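Local coordinates for transposon Tn7 transposition protein tnsA (Escherichia coli, PDB 1T0F) that cuts the 5' DNA strands at the ends of Tn7 as the restriction-enzyme-like half of a transposase it forms with TnsB, at residues L67-F70 with L71-W75; K169-N172 with P173-E177. One frame throughout, in Å; residues are numbered along the deposited sequence.

Contact 1 (L67-F70 with L71-W75)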
ATOM      1  N   LEU A  67      -4.064  -0.916  -1.629  1.00 17.89           N
ATOM      2  CA  LEU A  67      -4.794  -1.504  -0.507  1.00 19.66           C
ATOM      3  C   LEU A  67      -4.281  -2.928  -0.266  1.00 20.43           C
ATOM      4  O   LEU A  67      -4.035  -3.329   0.877  1.00 18.62           O
ATOM      5  CB  LEU A  67      -6.297  -1.555  -0.809  1.00 21.06           C
ATOM      6  CG  LEU A  67      -7.187  -2.316   0.185  1.00 21.61           C
ATOM      7  CD1 LEU A  67      -7.153  -1.628   1.547  1.00 21.88           C
ATOM      8  CD2 LEU A  67      -8.616  -2.375  -0.354  1.00 21.38           C
ATOM      9  N   ALA A  68      -4.122  -3.696  -1.342  1.00 18.77           N
ATOM     10  CA  ALA A  68      -3.643  -5.075  -1.205  1.00 19.06           C
ATOM     11  C   ALA A  68      -2.252  -5.138  -0.560  1.00 19.42           C
ATOM     12  O   ALA A  68      -1.989  -5.982   0.301  1.00 19.37           O
ATOM     13  CB  ALA A  68      -3.626  -5.760  -2.565  1.00 18.13           C
ATOM     14  N   VAL A  69      -1.360  -4.245  -0.975  1.00 18.82           N
ATOM     15  CA  VAL A  69      -0.014  -4.213  -0.418  1.00 19.32           C
ATOM     16  C   VAL A  69      -0.065  -3.781   1.048  1.00 18.88           C
ATOM     17  O   VAL A  69       0.629  -4.351   1.891  1.00 18.52           O
ATOM     18  CB  VAL A  69       0.909  -3.250  -1.218  1.00 19.92           C
ATOM     19  CG1 VAL A  69       2.277  -3.173  -0.558  1.00 20.81           C
ATOM     20  CG2 VAL A  69       1.053  -3.745  -2.658  1.00 22.50           C
ATOM     21  N   PHE A  70      -0.889  -2.783   1.353  1.00 18.38           N
ATOM     22  CA  PHE A  70      -1.021  -2.324   2.730  1.00 19.89           C
ATOM     23  C   PHE A  70      -1.509  -3.453   3.648  1.00 19.59           C
ATOM     24  O   PHE A  70      -0.926  -3.700   4.701  1.00 18.99           O
ATOM     25  CB  PHE A  70      -2.009  -1.158   2.830  1.00 21.02           C
ATOM     26  CG  PHE A  70      -2.342  -0.782   4.246  1.00 23.99           C
ATOM     27  CD1 PHE A  70      -1.501   0.047   4.975  1.00 25.63           C
ATOM     28  CD2 PHE A  70      -3.455  -1.333   4.881  1.00 26.37           C
ATOM     29  CE1 PHE A  70      -1.760   0.322   6.319  1.00 25.08           C
ATOM     30  CE2 PHE A  70      -3.722  -1.068   6.221  1.00 25.53           C
ATOM     31  CZ  PHE A  70      -2.869  -0.238   6.941  1.00 26.20           C
ATOM     32  N   LEU A  71      -2.584  -4.128   3.257  1.00 19.74           N
ATOM     33  CA  LEU A  71      -3.116  -5.215   4.083  1.00 21.76           C
ATOM     34  C   LEU A  71      -2.071  -6.315   4.288  1.00 21.46           C
ATOM     35  O   LEU A  71      -1.971  -6.901   5.371  1.00 22.03           O
ATOM     36  CB  LEU A  71      -4.383  -5.792   3.447  1.00 21.81           C
ATOM     37  CG  LEU A  71      -5.590  -4.849   3.381  1.00 22.81           C
ATOM     38  CD1 LEU A  71      -6.697  -5.472   2.533  1.00 23.18           C
ATOM     39  CD2 LEU A  71      -6.092  -4.559   4.787  1.00 24.75           C
ATOM     40  N   SER A  72      -1.290  -6.594   3.251  1.00 20.49           N
ATOM     41  CA  SER A  72      -0.243  -7.610   3.344  1.00 21.04           C
ATOM     42  C   SER A  72       0.854  -7.167   4.316  1.00 22.54           C
ATOM     43  O   SER A  72       1.382  -7.983   5.079  1.00 21.52           O
ATOM     44  CB  SER A  72       0.366  -7.883   1.960  1.00 20.30           C
ATOM     45  OG  SER A  72      -0.630  -8.287   1.030  1.00 22.43           O
ATOM     46  N   LEU A  73       1.208  -5.880   4.288  1.00 20.45           N
ATOM     47  CA  LEU A  73       2.238  -5.353   5.187  1.00 21.58           C
ATOM     48  C   LEU A  73       1.771  -5.333   6.640  1.00 22.61           C
ATOM     49  O   LEU A  73       2.521  -5.703   7.545  1.00 23.09           O
ATOM     50  CB  LEU A  73       2.633  -3.927   4.778  1.00 21.20           C
ATOM     51  CG  LEU A  73       3.376  -3.749   3.451  1.00 24.03           C
ATOM     52  CD1 LEU A  73       3.449  -2.261   3.113  1.00 23.54           C
ATOM     53  CD2 LEU A  73       4.777  -4.355   3.553  1.00 22.34           C
ATOM     54  N   GLU A  74       0.534  -4.891   6.850  1.00 22.84           N
ATOM     55  CA  GLU A  74      -0.065  -4.800   8.187  1.00 25.16           C
ATOM     56  C   GLU A  74      -0.211  -6.184   8.825  1.00 24.82           C
ATOM     57  O   GLU A  74      -0.285  -6.314  10.044  1.00 25.57           O
ATOM     58  CB  GLU A  74      -1.430  -4.109   8.079  1.00 27.01           C
ATOM     59  CG  GLU A  74      -2.209  -3.929   9.378  1.00 31.71           C
ATOM     60  CD  GLU A  74      -1.669  -2.821  10.282  1.00 33.05           C
ATOM     61  OE1 GLU A  74      -1.027  -1.866   9.780  1.00 33.25           O
ATOM     62  OE2 GLU A  74      -1.914  -2.895  11.502  1.00 31.60           O
ATOM     63  N   TRP A  75      -0.247  -7.217   7.993  1.00 23.51           N
ATOM     64  CA  TRP A  75      -0.363  -8.590   8.482  1.00 24.32           C
ATOM     65  C   TRP A  75       0.963  -9.103   9.072  1.00 25.08           C
ATOM     66  O   TRP A  75       0.960  -9.894  10.014  1.00 24.19           O
ATOM     67  CB  TRP A  75      -0.788  -9.510   7.338  1.00 26.06           C
ATOM     68  CG  TRP A  75      -0.834 -10.966   7.712  1.00 28.51           C
ATOM     69  CD1 TRP A  75      -1.862 -11.625   8.326  1.00 30.47           C
ATOM     70  CD2 TRP A  75       0.207 -11.930   7.522  1.00 28.59           C
ATOM     71  NE1 TRP A  75      -1.525 -12.945   8.527  1.00 31.26           N
ATOM     72  CE2 TRP A  75      -0.259 -13.158   8.046  1.00 29.80           C
ATOM     73  CE3 TRP A  75       1.490 -11.875   6.965  1.00 28.11           C
ATOM     74  CZ2 TRP A  75       0.514 -14.322   8.026  1.00 30.58           C
ATOM     75  CZ3 TRP A  75       2.261 -13.036   6.944  1.00 31.47           C
ATOM     76  CH2 TRP A  75       1.768 -14.243   7.472  1.00 31.68           C
TER

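Contact 2 (K169-N172 with P173-E177)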
ATOM      1  N   LYS A 169       0.090  -8.911 -10.000  1.00 25.23           N
ATOM      2  CA  LYS A 169       0.508 -10.307 -10.116  1.00 25.67           C
ATOM      3  C   LYS A 169       1.222 -10.856  -8.879  1.00 24.96           C
ATOM      4  O   LYS A 169       1.407 -12.067  -8.755  1.00 25.01           O
ATOM      5  CB  LYS A 169       1.398 -10.486 -11.347  1.00 25.78           C
ATOM      6  CG  LYS A 169       0.641 -10.346 -12.666  1.00 30.06           C
ATOM      7  CD  LYS A 169       1.577 -10.463 -13.863  1.00 33.23           C
ATOM      8  CE  LYS A 169       0.796 -10.481 -15.170  1.00 37.42           C
ATOM      9  NZ  LYS A 169      -0.078  -9.281 -15.296  1.00 41.07           N
ATOM     10  N   GLU A 170       1.620  -9.975  -7.966  1.00 22.42           N
ATOM     11  CA  GLU A 170       2.310 -10.418  -6.755  1.00 22.79           C
ATOM     12  C   GLU A 170       1.352 -10.579  -5.589  1.00 24.15           C
ATOM     13  O   GLU A 170       1.765 -10.946  -4.487  1.00 22.78           O
ATOM     14  CB  GLU A 170       3.411  -9.433  -6.359  1.00 20.78           C
ATOM     15  CG  GLU A 170       4.685  -9.566  -7.188  1.00 21.88           C
ATOM     16  CD  GLU A 170       4.443  -9.321  -8.655  1.00 23.37           C
ATOM     17  OE1 GLU A 170       4.100  -8.176  -9.015  1.00 23.01           O
ATOM     18  OE2 GLU A 170       4.593 -10.275  -9.446  1.00 24.62           O
ATOM     19  N   ILE A 171       0.076 -10.298  -5.820  1.00 24.36           N
ATOM     20  CA  ILE A 171      -0.894 -10.430  -4.744  1.00 28.81           C
ATOM     21  C   ILE A 171      -1.280 -11.882  -4.580  1.00 31.13           C
ATOM     22  O   ILE A 171      -1.711 -12.525  -5.531  1.00 32.13           O
ATOM     23  CB  ILE A 171      -2.165  -9.599  -5.005  1.00 28.04           C
ATOM     24  CG1 ILE A 171      -1.782  -8.129  -5.193  1.00 29.65           C
ATOM     25  CG2 ILE A 171      -3.117  -9.718  -3.820  1.00 28.58           C
ATOM     26  CD1 ILE A 171      -0.977  -7.570  -4.039  1.00 32.26           C
ATOM     27  N   ASN A 172      -1.103 -12.393  -3.367  1.00 35.02           N
ATOM     28  CA  ASN A 172      -1.452 -13.772  -3.064  1.00 36.99           C
ATOM     29  C   ASN A 172      -2.909 -13.976  -3.473  1.00 37.45           C
ATOM     30  O   ASN A 172      -3.754 -13.117  -3.229  1.00 38.19           O
ATOM     31  CB  ASN A 172      -1.261 -14.034  -1.571  1.00 39.14           C
ATOM     32  CG  ASN A 172      -1.685 -15.428  -1.169  1.00 39.58           C
ATOM     33  OD1 ASN A 172      -2.873 -15.740  -1.136  1.00 41.64           O
ATOM     34  ND2 ASN A 172      -0.714 -16.277  -0.869  1.00 39.66           N
ATOM     35  N   PRO A 173      -3.214 -15.115  -4.115  1.00 37.13           N
ATOM     36  CA  PRO A 173      -4.554 -15.480  -4.591  1.00 35.22           C
ATOM     37  C   PRO A 173      -5.656 -15.469  -3.527  1.00 33.90           C
ATOM     38  O   PRO A 173      -6.796 -15.115  -3.816  1.00 32.58           O
ATOM     39  CB  PRO A 173      -4.340 -16.872  -5.181  1.00 37.17           C
ATOM     40  CG  PRO A 173      -2.920 -16.833  -5.635  1.00 38.17           C
ATOM     41  CD  PRO A 173      -2.237 -16.157  -4.476  1.00 37.79           C
ATOM     42  N   VAL A 174      -5.321 -15.870  -2.307  1.00 32.79           N
ATOM     43  CA  VAL A 174      -6.306 -15.886  -1.234  1.00 30.65           C
ATOM     44  C   VAL A 174      -6.525 -14.457  -0.752  1.00 28.65           C
ATOM     45  O   VAL A 174      -7.631 -14.087  -0.376  1.00 25.76           O
ATOM     46  CB  VAL A 174      -5.841 -16.761  -0.046  1.00 31.40           C
ATOM     47  CG1 VAL A 174      -6.846 -16.666   1.090  1.00 30.98           C
ATOM     48  CG2 VAL A 174      -5.697 -18.211  -0.494  1.00 33.08           C
ATOM     49  N   VAL A 175      -5.459 -13.658  -0.764  1.00 27.00           N
ATOM     50  CA  VAL A 175      -5.558 -12.264  -0.343  1.00 25.69           C
ATOM     51  C   VAL A 175      -6.492 -11.557  -1.316  1.00 26.22           C
ATOM     52  O   VAL A 175      -7.354 -10.775  -0.919  1.00 26.31           O
ATOM     53  CB  VAL A 175      -4.176 -11.569  -0.372  1.00 24.44           C
ATOM     54  CG1 VAL A 175      -4.332 -10.063  -0.136  1.00 23.01           C
ATOM     55  CG2 VAL A 175      -3.275 -12.178   0.687  1.00 22.98           C
ATOM     56  N   LYS A 176      -6.317 -11.863  -2.596  1.00 27.08           N
ATOM     57  CA  LYS A 176      -7.123 -11.284  -3.654  1.00 28.34           C
ATOM     58  C   LYS A 176      -8.608 -11.599  -3.447  1.00 28.69           C
ATOM     59  O   LYS A 176      -9.452 -10.708  -3.521  1.00 26.53           O
ATOM     60  CB  LYS A 176      -6.645 -11.821  -5.006  1.00 30.81           C
ATOM     61  CG  LYS A 176      -7.261 -11.136  -6.214  1.00 36.02           C
ATOM     62  CD  LYS A 176      -6.418 -11.372  -7.472  1.00 39.73           C
ATOM     63  CE  LYS A 176      -5.011 -10.783  -7.322  1.00 42.51           C
ATOM     64  NZ  LYS A 176      -4.194 -10.835  -8.580  1.00 43.50           N
ATOM     65  N   GLU A 177      -8.931 -12.862  -3.178  1.00 28.70           N
ATOM     66  CA  GLU A 177     -10.332 -13.221  -2.974  1.00 29.53           C
ATOM     67  C   GLU A 177     -10.907 -12.567  -1.722  1.00 25.79           C
ATOM     68  O   GLU A 177     -12.086 -12.209  -1.689  1.00 24.93           O
ATOM     69  CB  GLU A 177     -10.508 -14.750  -2.934  1.00 33.39           C
ATOM     70  CG  GLU A 177      -9.562 -15.512  -2.023  1.00 40.79           C
ATOM     71  CD  GLU A 177     -10.183 -15.900  -0.679  1.00 45.50           C
ATOM     72  OE1 GLU A 177     -11.301 -16.468  -0.667  1.00 48.51           O
ATOM     73  OE2 GLU A 177      -9.544 -15.652   0.362  1.00 45.06           O
TER

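Contact 1 (L67-F70 with L71-W75)
The ring of Phe70 has Glu74, one helical turn on, over one of its faces. Glu74 CB stands 4.2 Å above the ring plane, displaced from the ring centre. The carboxylate plane is turned 25° from the ring, and Glu74 OE1 lies 3.8 Å from Phe70 CZ. The bend at chi2 (75°) turns OE1 toward the CZ end of the ring. The acid has its polar partners elsewhere: a salt bridge to Lys245 and hydrogen bonds to Ser52 and the backbone of Lys54. The ring of His59 also meets Phe70, at an incline, and Ile50 packs on Phe70 as well. An alanine in place of Phe70 would probably leave Glu74 without the ring beside its chain and open a gap next to His59 and Ile50.

Two apolar pairs, each four residues apart, lie elsewhere round the helix. Leu71 CD1 touches Leu67 CG at 4.0 Å, and these two side chains cross obliquely. Val69 and Leu73 lie side by side, with Val69 CG1 4.0 Å from Leu73 CD1, and both pack on Phe118.

Ala68 O takes two bonds from Ser72, one from its N and one from OG at 2.8 Å. The donors come from opposite faces of the carbonyl plane. Ser72 OG sits beside its own backbone N (chi1 -57°), where it can reach back one turn. The backbone bonds, such as Leu71 N to Leu67 O, form the i to i+4 pattern of an alpha-helix, here a buried helix against the central sheet of a PD-(D/E)XK nuclease fold.

Contact 2 (K169-N172 with P173-E177)
Asn172 meets the first turn of the following helix through both its side chain and its backbone carbonyl. Its OD1 accepts from Val174 N at 2.7 Å and, more weakly, from Val175 N at 3.3 Å. Val174 N lies 22° from the amide carbonyl plane. CG is anti to the backbone N (chi1 177°), which carries the amide to the start of the helix, and the turn about the next bond sets OD1 at the two N-H groups. The Asn172 carbonyl then takes the N-H of Lys176 at 2.9 Å, the first i to i+4 bond of the helix.

The close-packed part lies on the inner side. Asn172 CB rests 3.5 Å from Val175 CG2. The other branch, Val175 CG1, meets Ile171 CG2 at 3.9 Å, and the two side chains cross at about a right angle. Ile171 and Val175 are buried, and Ile171 also packs on Leu65 and Ala68 of helix 64-75.

The outer side is looser. Pro173 is exposed, and its ring lies across the Asn172 side chain. Lys176 is partly exposed. Its chain bends at chi3 (-62°), laying CE 3.9 Å from Ile171 CB, while its NZ is hydrogen-bonded to Asp168 O.

This is an N-cap. The asparagine oxygen satisfies N-H groups of the first turn that have no preceding helical carbonyl to bond. Pro173, with no N-H to offer, suits the first position after the cap.

Overall arrangement
Contact 1 comes before contact 2 in the chain. Their centres are 11 Å apart, and they touch directly. Ala68 CB packs on Ile171 CD1 at 3.5 Å, and Ser72 OG lies 4.3 Å from Val175 CG1. Contact 1 is nearer the active site. The Val69 side chain is about 4 Å from that of Val134, which binds magnesium, and about 9 Å from the bound ion. The Ile171 side chain is about 7 Å from that of Val134 and about 12 Å from the ion. Catalytic Glu66 shares the helix of contact 1, its side chain about 5 Å from that of Leu67 and about 9 Å from that of Ile171. Ala68 and Ile171 both lie near a bound methylpentanediol, probably from the crystallisation liquor.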